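Local coordinates for TerD domain-containing protein (Streptomyces coelicolor A3, PDB 2QZ7), which is of unknown function but belongs to the TerD family, whose members are linked to tellurite resistance, and binds sodium ions in its crystal, at residues I113-D116 / N117-T121; V61-Q65 / F66-S70; T159-A162 / S163-E167; V180-A183 / T184-S188. All blocks are in the same frame, centred on the assembly; numbering follows the deposited sequence.

Interaction 1: residues I113-D116 / N117-T121. With EDO (1,2-ethanediol), chain F.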
loop_
_atom_site.group_PDB
_atom_site.type_symbol
_atom_site.label_atom_id
_atom_site.label_comp_id
_atom_site.label_asym_id
_atom_site.label_seq_id
_atom_site.Cartn_x
_atom_site.Cartn_y
_atom_site.Cartn_z
ATOM N N ILE A 113 2.070 -9.388 -2.271
ATOM C CA ILE A 113 1.902 -10.795 -1.891
ATOM C C ILE A 113 3.267 -11.421 -1.727
ATOM O O ILE A 113 4.115 -11.286 -2.614
ATOM C CB ILE A 113 1.059 -11.583 -2.953
ATOM C CG1 ILE A 113 -0.264 -10.838 -3.227
ATOM C CG2 ILE A 113 0.804 -13.026 -2.506
ATOM C CD1 ILE A 113 -0.966 -11.305 -4.511
ATOM N N HIS A 114 3.499 -12.113 -0.612
ATOM C CA HIS A 114 4.735 -12.910 -0.463
ATOM C C HIS A 114 4.857 -14.043 -1.467
ATOM O O HIS A 114 3.870 -14.723 -1.819
ATOM C CB HIS A 114 4.971 -13.339 0.984
ATOM C CG HIS A 114 5.278 -12.166 1.872
ATOM N ND1 HIS A 114 6.496 -11.985 2.481
ATOM C CD2 HIS A 114 4.528 -11.094 2.211
ATOM C CE1 HIS A 114 6.476 -10.869 3.183
ATOM N NE2 HIS A 114 5.295 -10.304 3.027
ATOM N N GLN A 115 6.081 -14.221 -1.957
ATOM C CA GLN A 115 6.319 -15.092 -3.089
ATOM C C GLN A 115 7.134 -16.327 -2.716
ATOM O O GLN A 115 7.471 -17.126 -3.585
ATOM C CB GLN A 115 7.030 -14.309 -4.203
ATOM C CG GLN A 115 6.216 -13.182 -4.814
ATOM C CD GLN A 115 4.907 -13.658 -5.439
ATOM O OE1 GLN A 115 4.906 -14.493 -6.332
ATOM N NE2 GLN A 115 3.785 -13.079 -4.998
ATOM N N ASP A 116 7.419 -16.498 -1.429
ATOM C CA ASP A 116 8.354 -17.531 -0.972
ATOM C C ASP A 116 7.810 -18.954 -1.005
ATOM O O ASP A 116 8.567 -19.920 -0.876
ATOM C CB ASP A 116 8.956 -17.173 0.394
ATOM C CG ASP A 116 7.914 -16.758 1.422
ATOM O OD1 ASP A 116 6.834 -16.222 1.076
ATOM O OD2 ASP A 116 8.193 -16.977 2.613
ATOM N N ASN A 117 6.504 -19.088 -1.207
ATOM C CA ASN A 117 5.898 -20.390 -1.421
ATOM C C ASN A 117 5.490 -20.597 -2.881
ATOM O O ASN A 117 4.594 -21.372 -3.167
ATOM C CB ASN A 117 4.711 -20.568 -0.473
ATOM C CG ASN A 117 5.113 -20.444 0.995
ATOM O OD1 ASN A 117 6.026 -21.135 1.461
ATOM N ND2 ASN A 117 4.420 -19.570 1.731
ATOM N N GLY A 118 6.162 -19.896 -3.794
ATOM C CA GLY A 118 5.854 -19.970 -5.224
ATOM C C GLY A 118 5.158 -18.728 -5.773
ATOM O O GLY A 118 4.610 -17.916 -5.003
ATOM N N HIS A 119 5.173 -18.599 -7.106
ATOM C CA HIS A 119 4.556 -17.470 -7.824
ATOM C C HIS A 119 3.066 -17.295 -7.502
ATOM O O HIS A 119 2.246 -18.139 -7.865
ATOM C CB HIS A 119 4.787 -17.587 -9.347
ATOM C CG HIS A 119 4.086 -16.534 -10.164
ATOM N ND1 HIS A 119 4.467 -15.206 -10.168
ATOM C CD2 HIS A 119 3.031 -16.623 -11.008
ATOM C CE1 HIS A 119 3.676 -14.524 -10.977
ATOM N NE2 HIS A 119 2.796 -15.363 -11.498
ATOM N N LYS A 120 2.721 -16.192 -6.828
ATOM C CA LYS A 120 1.346 -16.013 -6.352
ATOM C C LYS A 120 0.793 -14.608 -6.654
ATOM O O LYS A 120 1.404 -13.595 -6.322
ATOM C CB LYS A 120 1.278 -16.351 -4.862
ATOM C CG LYS A 120 -0.108 -16.420 -4.252
ATOM C CD LYS A 120 -0.034 -16.475 -2.720
ATOM C CE LYS A 120 0.329 -17.894 -2.234
ATOM N NZ LYS A 120 0.436 -17.965 -0.725
ATOM N N THR A 121 -0.366 -14.564 -7.306
ATOM C CA THR A 121 -0.958 -13.299 -7.748
ATOM C C THR A 121 -2.269 -13.025 -6.984
ATOM O O THR A 121 -2.728 -13.866 -6.210
ATOM C CB THR A 121 -1.238 -13.329 -9.251
ATOM O OG1 THR A 121 -2.309 -14.242 -9.503
ATOM C CG2 THR A 121 0.009 -13.782 -10.060
HETATM C C1 EDO F . 9.443 -13.015 0.840
HETATM O O1 EDO F . 8.926 -13.336 2.136
HETATM C C2 EDO F . 8.261 -13.202 -0.059
HETATM O O2 EDO F . 8.603 -12.927 -1.399
HETATM O O HOH W 1 4.070 -17.645 -2.018
HETATM O O HOH W 2 6.874 -14.552 -8.088
#

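Interaction 2: residues V61-Q65 / F66-S70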
loop_
_atom_site.group_PDB
_atom_site.type_symbol
_atom_site.label_atom_id
_atom_site.label_comp_id
_atom_site.label_asym_id
_atom_site.label_seq_id
_atom_site.Cartn_x
_atom_site.Cartn_y
_atom_site.Cartn_z
ATOM N N VAL A 61 12.369 7.629 0.652
ATOM C CA VAL A 61 13.039 8.202 1.831
ATOM C C VAL A 61 12.940 7.112 2.909
ATOM O O VAL A 61 13.906 6.825 3.624
ATOM C CB VAL A 61 12.373 9.517 2.311
ATOM C CG1 VAL A 61 12.993 9.991 3.628
ATOM C CG2 VAL A 61 12.505 10.647 1.187
ATOM N N TYR A 62 11.781 6.463 3.005
ATOM C CA TYR A 62 11.720 5.263 3.839
ATOM C C TYR A 62 10.562 4.382 3.420
ATOM O O TYR A 62 9.682 4.829 2.693
ATOM C CB TYR A 62 11.625 5.642 5.351
ATOM C CG TYR A 62 10.482 6.542 5.729
ATOM C CD1 TYR A 62 9.184 6.023 5.879
ATOM C CD2 TYR A 62 10.690 7.923 5.969
ATOM C CE1 TYR A 62 8.114 6.833 6.238
ATOM C CE2 TYR A 62 9.628 8.751 6.318
ATOM C CZ TYR A 62 8.350 8.209 6.459
ATOM O OH TYR A 62 7.299 9.019 6.813
ATOM N N VAL A 63 10.562 3.137 3.917
ATOM C CA VAL A 63 9.549 2.147 3.605
ATOM C C VAL A 63 8.787 1.865 4.891
ATOM O O VAL A 63 9.390 1.826 5.989
ATOM C CB VAL A 63 10.215 0.800 3.048
ATOM C CG1 VAL A 63 9.149 -0.365 2.862
ATOM C CG2 VAL A 63 11.028 1.095 1.750
ATOM N N VAL A 64 7.456 1.717 4.787
ATOM C CA VAL A 64 6.640 1.445 5.954
ATOM C C VAL A 64 5.882 0.135 5.677
ATOM O O VAL A 64 5.288 -0.030 4.607
ATOM C CB VAL A 64 5.602 2.590 6.317
ATOM C CG1 VAL A 64 4.831 2.252 7.627
ATOM C CG2 VAL A 64 6.281 3.980 6.479
ATOM N N GLN A 65 5.937 -0.788 6.623
ATOM C CA GLN A 65 5.200 -2.071 6.525
ATOM C C GLN A 65 5.179 -2.706 7.919
ATOM O O GLN A 65 5.642 -2.075 8.857
ATOM C CB GLN A 65 5.803 -3.031 5.473
ATOM C CG GLN A 65 7.240 -3.438 5.732
ATOM C CD GLN A 65 7.871 -4.196 4.577
ATOM O OE1 GLN A 65 7.510 -4.012 3.445
ATOM N NE2 GLN A 65 8.862 -5.026 4.881
ATOM N N PHE A 66 4.610 -3.911 8.063
ATOM C CA PHE A 66 4.404 -4.502 9.397
ATOM C C PHE A 66 5.684 -4.581 10.223
ATOM O O PHE A 66 5.628 -4.342 11.408
ATOM C CB PHE A 66 3.677 -5.867 9.328
ATOM C CG PHE A 66 4.566 -7.010 8.932
ATOM C CD1 PHE A 66 4.937 -7.962 9.886
ATOM C CD2 PHE A 66 5.029 -7.143 7.616
ATOM C CE1 PHE A 66 5.764 -9.050 9.537
ATOM C CE2 PHE A 66 5.853 -8.228 7.265
ATOM C CZ PHE A 66 6.228 -9.167 8.221
ATOM N N ASP A 67 6.821 -4.859 9.578
ATOM C CA ASP A 67 8.070 -5.052 10.318
ATOM C C ASP A 67 9.010 -3.818 10.242
ATOM O O ASP A 67 10.145 -3.910 10.641
ATOM C CB ASP A 67 8.759 -6.364 9.910
ATOM C CG ASP A 67 9.156 -6.337 8.414
ATOM O OD1 ASP A 67 8.845 -5.330 7.755
ATOM O OD2 ASP A 67 9.724 -7.285 7.913
ATOM N N LYS A 68 8.522 -2.667 9.745
ATOM C CA LYS A 68 9.332 -1.436 9.632
ATOM C C LYS A 68 8.459 -0.209 9.917
ATOM O O LYS A 68 7.653 0.122 9.058
ATOM C CB LYS A 68 9.858 -1.256 8.197
ATOM C CG LYS A 68 10.797 -2.311 7.668
ATOM C CD LYS A 68 11.099 -2.063 6.166
ATOM C CE LYS A 68 11.982 -3.166 5.605
ATOM N NZ LYS A 68 12.539 -2.700 4.262
ATOM N N ARG A 69 8.576 0.439 11.092
ATOM C CA ARG A 69 7.781 1.652 11.363
ATOM C C ARG A 69 8.340 2.895 10.605
ATOM O O ARG A 69 9.533 2.915 10.218
ATOM C CB ARG A 69 7.676 1.965 12.870
ATOM C CG ARG A 69 7.105 0.828 13.709
ATOM C CD ARG A 69 6.614 1.320 15.104
ATOM N NE ARG A 69 7.688 2.059 15.734
ATOM C CZ ARG A 69 8.736 1.502 16.345
ATOM N NH1 ARG A 69 8.871 0.158 16.469
ATOM N NH2 ARG A 69 9.646 2.302 16.873
ATOM N N SER A 70 7.482 3.896 10.384
ATOM C CA SER A 70 7.943 5.196 9.891
ATOM C C SER A 70 8.907 5.805 10.927
ATOM O O SER A 70 8.680 5.669 12.122
ATOM C CB SER A 70 6.747 6.102 9.646
ATOM O OG SER A 70 6.153 6.449 10.882
HETATM O O HOH W 3 10.820 2.820 7.892
#

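Interaction 3: residues T159-A162 / S163-E167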
loop_
_atom_site.group_PDB
_atom_site.type_symbol
_atom_site.label_atom_id
_atom_site.label_comp_id
_atom_site.label_asym_id
_atom_site.label_seq_id
_atom_site.Cartn_x
_atom_site.Cartn_y
_atom_site.Cartn_z
ATOM N N THR A 159 0.022 13.345 -2.813
ATOM C CA THR A 159 1.008 14.354 -3.207
ATOM C C THR A 159 0.560 15.708 -2.669
ATOM O O THR A 159 -0.648 15.944 -2.490
ATOM C CB THR A 159 1.212 14.440 -4.764
ATOM O OG1 THR A 159 -0.034 14.703 -5.400
ATOM C CG2 THR A 159 1.770 13.148 -5.326
ATOM N N ARG A 160 1.527 16.585 -2.396
ATOM C CA ARG A 160 1.245 17.960 -1.955
ATOM C C ARG A 160 0.948 18.951 -3.108
ATOM O O ARG A 160 1.571 18.915 -4.188
ATOM C CB ARG A 160 2.417 18.542 -1.141
ATOM C CG ARG A 160 2.749 17.842 0.181
ATOM C CD ARG A 160 3.880 18.615 0.896
ATOM N NE ARG A 160 4.289 17.997 2.160
ATOM C CZ ARG A 160 3.727 18.289 3.335
ATOM N NH1 ARG A 160 2.745 19.171 3.383
ATOM N NH2 ARG A 160 4.124 17.698 4.457
ATOM N N ASN A 161 0.005 19.853 -2.837
ATOM C CA ASN A 161 -0.254 21.031 -3.669
ATOM C C ASN A 161 0.899 22.018 -3.734
ATOM O O ASN A 161 1.923 21.867 -3.059
ATOM C CB ASN A 161 -1.495 21.783 -3.158
ATOM C CG ASN A 161 -2.748 21.420 -3.937
ATOM O OD1 ASN A 161 -2.697 20.587 -4.844
ATOM N ND2 ASN A 161 -3.870 22.054 -3.610
ATOM N N ALA A 162 0.718 23.045 -4.566
ATOM C CA ALA A 162 1.539 24.243 -4.471
ATOM C C ALA A 162 1.337 24.858 -3.076
ATOM O O ALA A 162 2.310 25.257 -2.415
ATOM C CB ALA A 162 1.204 25.232 -5.584
ATOM N N SER A 163 0.085 24.897 -2.618
ATOM C CA SER A 163 -0.232 25.411 -1.278
ATOM C C SER A 163 0.119 24.417 -0.155
ATOM O O SER A 163 -0.003 24.736 1.035
ATOM C CB SER A 163 -1.703 25.877 -1.191
ATOM O OG SER A 163 -2.536 24.876 -0.606
ATOM N N GLY A 164 0.537 23.209 -0.539
ATOM C CA GLY A 164 1.092 22.250 0.407
ATOM C C GLY A 164 0.072 21.258 0.901
ATOM O O GLY A 164 0.411 20.332 1.634
ATOM N N ALA A 165 -1.192 21.454 0.525
ATOM C CA ALA A 165 -2.235 20.486 0.892
ATOM C C ALA A 165 -2.098 19.166 0.127
ATOM O O ALA A 165 -1.811 19.162 -1.077
ATOM C CB ALA A 165 -3.616 21.072 0.691
ATOM N N TRP A 166 -2.320 18.072 0.858
ATOM C CA TRP A 166 -2.337 16.710 0.338
ATOM C C TRP A 166 -3.560 16.331 -0.467
ATOM O O TRP A 166 -4.690 16.510 -0.024
ATOM C CB TRP A 166 -2.200 15.712 1.491
ATOM C CG TRP A 166 -0.865 15.785 2.130
ATOM C CD1 TRP A 166 -0.543 16.495 3.237
ATOM C CD2 TRP A 166 0.358 15.154 1.677
ATOM N NE1 TRP A 166 0.801 16.336 3.523
ATOM C CE2 TRP A 166 1.374 15.524 2.579
ATOM C CE3 TRP A 166 0.680 14.308 0.606
ATOM C CZ2 TRP A 166 2.701 15.105 2.428
ATOM C CZ3 TRP A 166 1.977 13.871 0.464
ATOM C CH2 TRP A 166 2.981 14.264 1.370
ATOM N N GLU A 167 -3.306 15.747 -1.632
ATOM C CA GLU A 167 -4.357 15.260 -2.510
ATOM C C GLU A 167 -4.193 13.779 -2.798
ATOM O O GLU A 167 -3.092 13.249 -2.725
ATOM C CB GLU A 167 -4.404 16.092 -3.797
ATOM C CG GLU A 167 -4.837 17.485 -3.501
ATOM C CD GLU A 167 -4.674 18.451 -4.654
ATOM O OE1 GLU A 167 -3.887 18.185 -5.590
ATOM O OE2 GLU A 167 -5.335 19.490 -4.600
#

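Interaction 4: residues V180-A183 / T184-S188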
loop_
_atom_site.group_PDB
_atom_site.type_symbol
_atom_site.label_atom_id
_atom_site.label_comp_id
_atom_site.label_asym_id
_atom_site.label_seq_id
_atom_site.Cartn_x
_atom_site.Cartn_y
_atom_site.Cartn_z
ATOM N N VAL A 180 10.035 -6.992 -1.165
ATOM C CA VAL A 180 11.207 -6.131 -0.951
ATOM C C VAL A 180 11.566 -5.377 -2.271
ATOM O O VAL A 180 11.807 -4.160 -2.291
ATOM C CB VAL A 180 12.445 -6.942 -0.462
ATOM C CG1 VAL A 180 13.632 -5.987 -0.245
ATOM C CG2 VAL A 180 12.136 -7.699 0.877
ATOM N N LEU A 181 11.583 -6.122 -3.373
ATOM C CA LEU A 181 11.832 -5.502 -4.668
ATOM C C LEU A 181 10.745 -4.467 -5.036
ATOM O O LEU A 181 11.062 -3.364 -5.561
ATOM C CB LEU A 181 11.998 -6.558 -5.756
ATOM C CG LEU A 181 12.508 -6.008 -7.092
ATOM C CD1 LEU A 181 13.897 -5.266 -6.925
ATOM C CD2 LEU A 181 12.610 -7.083 -8.174
ATOM N N PHE A 182 9.483 -4.815 -4.768
ATOM C CA PHE A 182 8.323 -3.925 -5.023
ATOM C C PHE A 182 8.527 -2.568 -4.378
ATOM O O PHE A 182 8.306 -1.521 -5.007
ATOM C CB PHE A 182 7.043 -4.567 -4.471
ATOM C CG PHE A 182 5.812 -3.698 -4.531
ATOM C CD1 PHE A 182 5.334 -3.209 -5.760
ATOM C CD2 PHE A 182 5.132 -3.371 -3.354
ATOM C CE1 PHE A 182 4.177 -2.436 -5.811
ATOM C CE2 PHE A 182 3.970 -2.624 -3.383
ATOM C CZ PHE A 182 3.466 -2.157 -4.622
ATOM N N ALA A 183 9.002 -2.578 -3.148
ATOM C CA ALA A 183 9.169 -1.298 -2.447
ATOM C C ALA A 183 10.158 -0.391 -3.144
ATOM O O ALA A 183 9.982 0.852 -3.123
ATOM C CB ALA A 183 9.543 -1.524 -0.937
ATOM N N THR A 184 11.208 -0.970 -3.730
ATOM C CA THR A 184 12.201 -0.176 -4.516
ATOM C C THR A 184 11.683 0.437 -5.820
ATOM O O THR A 184 12.281 1.398 -6.358
ATOM C CB THR A 184 13.458 -1.012 -4.890
ATOM O OG1 THR A 184 13.165 -1.850 -6.025
ATOM C CG2 THR A 184 13.918 -1.873 -3.691
ATOM N N GLU A 185 10.601 -0.117 -6.349
ATOM C CA GLU A 185 10.147 0.275 -7.702
ATOM C C GLU A 185 8.743 0.841 -7.705
ATOM O O GLU A 185 8.344 1.437 -8.698
ATOM C CB GLU A 185 10.225 -0.899 -8.686
ATOM C CG GLU A 185 9.291 -2.041 -8.430
ATOM C CD GLU A 185 9.491 -3.199 -9.408
ATOM O OE1 GLU A 185 10.447 -3.175 -10.201
ATOM O OE2 GLU A 185 8.696 -4.148 -9.388
HETATM N N MSE A 186 8.024 0.715 -6.566
HETATM C CA MSE A 186 6.615 1.130 -6.526
HETATM C C MSE A 186 6.463 2.645 -6.762
HETATM O O MSE A 186 5.395 3.079 -7.163
HETATM C CB MSE A 186 5.944 0.762 -5.197
HETATM C CG MSE A 186 6.472 1.539 -4.021
HETATM SE SE MSE A 186 5.856 0.824 -2.272
HETATM C CE MSE A 186 3.942 1.023 -2.496
ATOM N N GLY A 187 7.507 3.435 -6.492
ATOM C CA GLY A 187 7.430 4.895 -6.683
ATOM C C GLY A 187 7.965 5.399 -8.001
ATOM O O GLY A 187 7.895 6.606 -8.297
ATOM N N SER A 188 8.484 4.500 -8.831
ATOM C CA SER A 188 9.104 4.977 -10.069
ATOM C C SER A 188 8.025 5.484 -11.040
ATOM O O SER A 188 6.880 4.999 -11.046
ATOM C CB SER A 188 9.969 3.885 -10.717
ATOM O OG SER A 188 9.169 2.733 -10.939
HETATM O O HOH W 4 9.895 3.051 -4.937
#

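Interaction 1: residues I113-D116 / N117-T121
The carboxamide of Gln115 meets the backbone of Lys120 edge-on, its OE1 taking Lys120 N over 2.8 Å and its NE2 giving to Lys120 O, also over 2.8 Å. Lys120 O lies close to the amide plane of Gln115, and NE2 sits in the carbonyl plane of Lys120, on a lone pair of its O. NE2 also donates to Ile113 O at 3.0 Å, approaching that oxygen from above its carbonyl plane, so three bonds fix the rotation of the group. A water in the plane of the His119 ring, at its ND1 edge, donates to Gln115 OE1. The His114 ring meets O1 of an ethanediol, probably from the crystallisation liquor, at its ND1 edge; its NE2 bonds Asp45, a sodium ligand, and the ring stacks on His43.

A bend at chi2 (-59°) folds the Gln115 chain back over the loop. Ile113 CG2 packs on Lys120 CD at 3.6 Å. One water joins His114 O, Asn117 N and Gly118 O. The Gly118 N to Gln115 O bond, 3.1 Å, closes a type I beta turn through Asp116 and Asn117, at the tip of the loop following strand 104-113.

Interaction 2: residues V61-Q65 / F66-S70
Gln65 and Lys68 close a type I beta turn just past strand 62-64, an edge strand of its antiparallel sheet. They form a single hydrogen-bonded antiparallel bridge: Gln65 N donates to Lys68 O and Lys68 N to Gln65 O, each over 3.1 Å.

Side-chain conformation carries the rest. Gln65 places CG between its backbone N and carbonyl carbon (chi1 60°) and then runs extended, which lays it beside Asp67, whose own CG takes the equivalent position. The two point the same way with amide and carboxylate planes 30° apart, and Gln65 NE2 donates to Asp67 OD1 at 2.9 Å, on the syn lone pair of that oxygen, which lies near the amide plane of Gln65. The extended Lys68 lies along the same Gln65 chain, its CE 3.7 Å from Gln65 NE2, and its aliphatic part also nears Val63 CG1. One face of the Phe66 ring is covered by Asp67 CB, 4.0 Å above its centre; the ring also meets that of His43 with planes at about 70°.

Further back, Ser70 CB rests on both Tyr62 CE1 (3.7 Å) and Val64 CG2 (3.8 Å), the latter lying at the edge of the Tyr62 ring. Tyr62 OH and Ser70 OG each bond to a carboxylate oxygen of Asp72. A water bridges the strand to the returning chain, donating to Val63 O at 2.6 Å and to Arg69 O.

Interaction 3: residues T159-A162 / S163-E167
Ser163 leads the chain through the reversal, its N 3.2 Å from Asn161 C. Gly164 follows with a positive phi (96°), a backbone shape in which a beta carbon would collide with the carbonyl oxygen of Ser163. Its N makes a weak bond to Asn161 O, whereas its carbonyl oxygen accepts from Arg160 NH1 at 3.1 Å, in the carbonyl plane and on a lone pair. Ala165 contributes its carbonyl: Asn161 N donates to Ala165 O over a short 2.6 Å, and Arg160 CA offers the same oxygen a CA-H...O contact.

Trp166 provides the main packing surface. The Arg160 chain, extended from CG to NE, crosses over one face of the indole. CG makes a CH-pi contact, 3.6 Å from the centroid of the six-membered ring and 13° off its normal. Farther out, Trp166 CZ2 lies over one face of the guanidinium, 3.3 Å from Arg160 NE, although the two planes are 50° apart and hence not a parallel stack. NE and NH2 bond the carbonyls of Ile104 and Ser101, so the guanidinium is held by three backbone oxygens. The indole also packs on Leu23, Leu97 and Leu100.

Glu167 ends the segment in regular pairing with Thr159: Glu167 N donates to Thr159 O at 2.8 Å, and Thr159 N to Glu167 O at 3.1 Å. A hydrogen-bonded pair followed by the non-hydrogen-bonded pair Arg160-Trp166, closed by a short loop, defines an antiparallel beta hairpin joining strands 152-160 and 166-175.

Interaction 4: residues V180-A183 / T184-S188
Phe182 sets its ring anti to the backbone N (chi1 174°), and Met186, modelled as selenomethionine, puts CG between its backbone N and carbonyl carbon (chi1 68°) with a bend at chi3; together these fold the Met186 chain across one face of the ring. Its CB lies 4.0 Å from the ring centroid and 20° off the normal, a CH-pi contact offset toward the rim. The selenium, 4.6 Å from the centroid, approaches obliquely in a Met-aromatic contact, and CE reaches Phe182 CE2 at 3.8 Å. Phe175 meets the Phe182 ring edge-to-face, and Ile47 and Thr154 touch both Phe182 and Met186, which places the pair against strands 44-52 and 152-160.

On the outer side Thr184 turns OG1 back to Leu181 O, donating over 2.6 Å on a lone pair. Glu185 N adds no more than a weak bond to that oxygen; its better partner is Phe182 O at 3.0 Å, which it shares with a weak bond from Met186 N. A water donates to Ala183 O and accepts from Gly187 N. Beyond it, Glu185 O accepts from both Ser188 N and Ser188 OG, the latter at 2.7 Å, closing a type I turn.

Chemically the contact is divided: an apolar aromatic and selenium side buried against the sheet, and a polar side where hydroxyls and water supply bonds as the helical hydrogen bonding weakens.

Overall arrangement
Along the chain the order is interaction 2, interaction 1, interaction 3, interaction 4, each closing before the next opens. Interaction 2 follows edge strand 62-64, and interaction 3 is the hairpin end of strands 152-160 and 166-175 of the same five-stranded antiparallel sheet; their centres are about 23 Å apart. Interaction 4 spans helix 179-185, which follows strand 166-175, and the residues just after it. It touches interaction 2 through Val63 CG1 and Ala183 CB, 4.0 Å apart. The side chains of His114 and Phe66 lie about 6 and 5 Å from bound sodium, while interaction 3 lies across the chain's centre from interaction 1, which follows strand 104-113 of that sheet, about 36 Å between centres.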